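Local coordinates for regulator of chromosome condensation (Saccharomyces cerevisiae, PDB 3OF7), which promotes the exchange of GDP for GTP on the small GTPases GSP1 and GSP2 and binds chromatin, at residues F201-V207 with F218-E222. Residues are numbered along the deposited sequence; the frame is centred on the assembly and turned at random.
Sequences FSKYNIV and FLDEE
Y204 lies against E222, whose CB sits over the centre of the ring, 3.9 Å from its centroid, in a CH-pi contact. The E222 carboxylate continues along the same ring, its plane turned 29° from it, and CD comes 3.4 Å from CE1 of Y204. E221 reaches back to N205. Its CG is anti to its own carbonyl carbon (chi1 -64°), and the extended chain brings OE2 to the backbone N of N205 at 2.8 Å. In return, E221 N donates to N205 O, a more bent bond. D220 takes a hydrogen bond from S202 OG on OD2 (2.7 Å), and that OG also accepts from Y204 N in an ST turn. The turn is thus tied to the strand end by the carboxylate of D220, a buried residue. With an alanine in place of Y204, the E222 side chain is likely to lose the ring face it lies on and to turn more freely. At the far end, the edge of F201 meets the face of F218. I206 and D220 form a non-hydrogen-bonded antiparallel pair in the hairpin of strands 206-211 and 215-220, part of one beta-propeller blade. F226 of strand 225-229 packs on F201, and E221 makes backbone hydrogen bonds with I13 and N14 near the N-terminus.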
ATOM      1  N   PHE A 201      12.079 -17.950  -9.187  1.00 25.08           N
ATOM      2  CA  PHE A 201      13.287 -17.401  -8.581  1.00 24.78           C
ATOM      3  C   PHE A 201      13.490 -17.924  -7.175  1.00 24.82           C
ATOM      4  O   PHE A 201      14.331 -17.425  -6.431  1.00 25.05           O
ATOM      5  CB  PHE A 201      13.288 -15.863  -8.629  1.00 24.66           C
ATOM      6  CG  PHE A 201      12.016 -15.227  -8.121  1.00 23.78           C
ATOM      7  CD1 PHE A 201      11.866 -14.921  -6.770  1.00 22.83           C
ATOM      8  CD2 PHE A 201      10.974 -14.923  -8.998  1.00 22.93           C
ATOM      9  CE1 PHE A 201      10.689 -14.321  -6.298  1.00 22.14           C
ATOM     10  CE2 PHE A 201       9.799 -14.324  -8.532  1.00 21.90           C
ATOM     11  CZ  PHE A 201       9.661 -14.032  -7.180  1.00 21.13           C
ATOM     12  N   SER A 202      12.725 -18.950  -6.820  1.00 25.08           N
ATOM     13  CA  SER A 202      12.909 -19.633  -5.544  1.00 25.36           C
ATOM     14  C   SER A 202      12.523 -21.108  -5.639  1.00 25.61           C
ATOM     15  O   SER A 202      11.730 -21.500  -6.502  1.00 25.68           O
ATOM     16  CB  SER A 202      12.095 -18.952  -4.440  1.00 25.19           C
ATOM     17  OG  SER A 202      12.209 -19.667  -3.219  1.00 24.76           O
ATOM     18  N   LYS A 203      13.084 -21.909  -4.740  1.00 26.09           N
ATOM     19  CA  LYS A 203      12.723 -23.325  -4.612  1.00 26.77           C
ATOM     20  C   LYS A 203      11.446 -23.469  -3.779  1.00 27.04           C
ATOM     21  O   LYS A 203      10.892 -24.561  -3.644  1.00 27.22           O
ATOM     22  CB  LYS A 203      13.865 -24.108  -3.957  0.70 26.61           C
ATOM     23  CG  LYS A 203      15.176 -24.090  -4.747  0.60 26.78           C
ATOM     24  N   TYR A 204      10.985 -22.352  -3.221  1.00 27.16           N
ATOM     25  CA  TYR A 204       9.782 -22.325  -2.394  1.00 27.30           C
ATOM     26  C   TYR A 204       8.711 -21.461  -3.041  1.00 26.76           C
ATOM     27  O   TYR A 204       9.012 -20.606  -3.879  1.00 27.08           O
ATOM     28  CB  TYR A 204      10.116 -21.796  -0.998  1.00 27.70           C
ATOM     29  CG  TYR A 204      11.037 -22.700  -0.230  1.00 29.32           C
ATOM     30  CD1 TYR A 204      12.426 -22.577  -0.342  1.00 31.11           C
ATOM     31  CD2 TYR A 204      10.529 -23.695   0.602  1.00 31.50           C
ATOM     32  CE1 TYR A 204      13.283 -23.419   0.358  1.00 31.82           C
ATOM     33  CE2 TYR A 204      11.380 -24.540   1.316  1.00 32.68           C
ATOM     34  CZ  TYR A 204      12.754 -24.399   1.184  1.00 32.93           C
ATOM     35  OH  TYR A 204      13.597 -25.233   1.883  1.00 34.59           O
ATOM     36  N   ASN A 205       7.459 -21.692  -2.660  1.00 25.87           N
ATOM     37  CA  ASN A 205       6.352 -20.881  -3.148  1.00 24.56           C
ATOM     38  C   ASN A 205       6.438 -19.466  -2.589  1.00 23.20           C
ATOM     39  O   ASN A 205       6.820 -19.265  -1.432  1.00 22.98           O
ATOM     40  CB  ASN A 205       5.009 -21.498  -2.746  1.00 25.01           C
ATOM     41  CG  ASN A 205       4.574 -22.635  -3.667  1.00 26.14           C
ATOM     42  OD1 ASN A 205       5.288 -23.027  -4.595  1.00 26.54           O
ATOM     43  ND2 ASN A 205       3.383 -23.160  -3.415  1.00 27.23           N
ATOM     44  N   ILE A 206       6.077 -18.491  -3.413  1.00 21.70           N
ATOM     45  CA  ILE A 206       5.929 -17.117  -2.940  1.00 20.26           C
ATOM     46  C   ILE A 206       4.624 -17.023  -2.144  1.00 19.34           C
ATOM     47  O   ILE A 206       3.597 -17.553  -2.573  1.00 19.34           O
ATOM     48  CB  ILE A 206       5.938 -16.117  -4.117  1.00 20.17           C
ATOM     49  CG1 ILE A 206       7.234 -16.268  -4.933  1.00 19.91           C
ATOM     50  CG2 ILE A 206       5.737 -14.669  -3.606  1.00 19.22           C
ATOM     51  CD1 ILE A 206       8.530 -16.230  -4.076  1.00 19.73           C
ATOM     52  N   VAL A 207       4.682 -16.372  -0.987  1.00 18.52           N
ATOM     53  CA  VAL A 207       3.539 -16.301  -0.066  1.00 17.72           C
ATOM     54  C   VAL A 207       2.991 -14.879   0.150  1.00 17.01           C
ATOM     55  O   VAL A 207       1.834 -14.710   0.551  1.00 16.40           O
ATOM     56  CB  VAL A 207       3.870 -16.948   1.305  1.00 17.57           C
ATOM     57  CG1 VAL A 207       4.277 -18.417   1.124  1.00 19.10           C
ATOM     58  CG2 VAL A 207       4.960 -16.160   2.058  1.00 18.07           C
ATOM     59  N   PHE A 218       9.170  -9.677  -2.498  1.00 15.67           N
ATOM     60  CA  PHE A 218       8.476 -10.970  -2.429  1.00 16.40           C
ATOM     61  C   PHE A 218       9.000 -11.724  -1.211  1.00 16.66           C
ATOM     62  O   PHE A 218      10.184 -11.609  -0.857  1.00 17.04           O
ATOM     63  CB  PHE A 218       8.738 -11.846  -3.671  1.00 16.31           C
ATOM     64  CG  PHE A 218       8.410 -11.198  -4.996  1.00 16.94           C
ATOM     65  CD1 PHE A 218       7.165 -11.384  -5.588  1.00 17.57           C
ATOM     66  CD2 PHE A 218       9.361 -10.433  -5.671  1.00 17.24           C
ATOM     67  CE1 PHE A 218       6.856 -10.808  -6.826  1.00 17.09           C
ATOM     68  CE2 PHE A 218       9.062  -9.839  -6.906  1.00 16.99           C
ATOM     69  CZ  PHE A 218       7.806 -10.027  -7.485  1.00 17.59           C
ATOM     70  N   LEU A 219       8.117 -12.495  -0.576  1.00 16.99           N
ATOM     71  CA  LEU A 219       8.486 -13.366   0.544  1.00 17.02           C
ATOM     72  C   LEU A 219       8.126 -14.802   0.180  1.00 17.67           C
ATOM     73  O   LEU A 219       7.052 -15.050  -0.379  1.00 17.39           O
ATOM     74  CB  LEU A 219       7.738 -12.957   1.817  1.00 17.05           C
ATOM     75  CG  LEU A 219       7.997 -13.729   3.119  1.00 16.54           C
ATOM     76  CD1 LEU A 219       9.468 -13.639   3.565  1.00 15.19           C
ATOM     77  CD2 LEU A 219       7.079 -13.183   4.222  1.00 15.34           C
ATOM     78  N   ASP A 220       9.020 -15.743   0.474  1.00 18.60           N
ATOM     79  CA  ASP A 220       8.713 -17.149   0.178  1.00 19.40           C
ATOM     80  C   ASP A 220       8.459 -17.980   1.433  1.00 20.00           C
ATOM     81  O   ASP A 220       8.592 -17.485   2.555  1.00 19.48           O
ATOM     82  CB  ASP A 220       9.743 -17.781  -0.775  1.00 19.81           C
ATOM     83  CG  ASP A 220      11.060 -18.119  -0.105  1.00 19.89           C
ATOM     84  OD1 ASP A 220      11.152 -18.081   1.139  1.00 19.69           O
ATOM     85  OD2 ASP A 220      12.020 -18.428  -0.849  1.00 22.54           O
ATOM     86  N   GLU A 221       8.096 -19.247   1.229  1.00 21.02           N
ATOM     87  CA  GLU A 221       7.736 -20.159   2.322  1.00 22.11           C
ATOM     88  C   GLU A 221       8.791 -20.293   3.416  1.00 22.44           C
ATOM     89  O   GLU A 221       8.438 -20.454   4.581  1.00 22.97           O
ATOM     90  CB  GLU A 221       7.427 -21.552   1.781  1.00 22.22           C
ATOM     91  CG  GLU A 221       6.234 -21.637   0.874  1.00 22.84           C
ATOM     92  CD  GLU A 221       6.031 -23.048   0.359  1.00 25.18           C
ATOM     93  OE1 GLU A 221       5.201 -23.776   0.948  1.00 26.61           O
ATOM     94  OE2 GLU A 221       6.712 -23.431  -0.613  1.00 25.17           O
ATOM     95  N   GLU A 222      10.074 -20.240   3.048  1.00 23.02           N
ATOM     96  CA  GLU A 222      11.152 -20.392   4.040  1.00 23.12           C
ATOM     97  C   GLU A 222      11.554 -19.073   4.708  1.00 23.21           C
ATOM     98  O   GLU A 222      12.367 -19.057   5.638  1.00 23.06           O
ATOM     99  CB  GLU A 222      12.379 -21.123   3.450  1.00 23.56           C
ATOM    100  CG  GLU A 222      13.244 -20.299   2.484  0.80 24.76           C
ATOM    101  CD  GLU A 222      14.639 -20.897   2.268  0.70 27.39           C
ATOM    102  OE1 GLU A 222      15.099 -21.682   3.121  1.00 27.82           O
ATOM    103  OE2 GLU A 222      15.271 -20.584   1.236  0.90 28.30           O
TER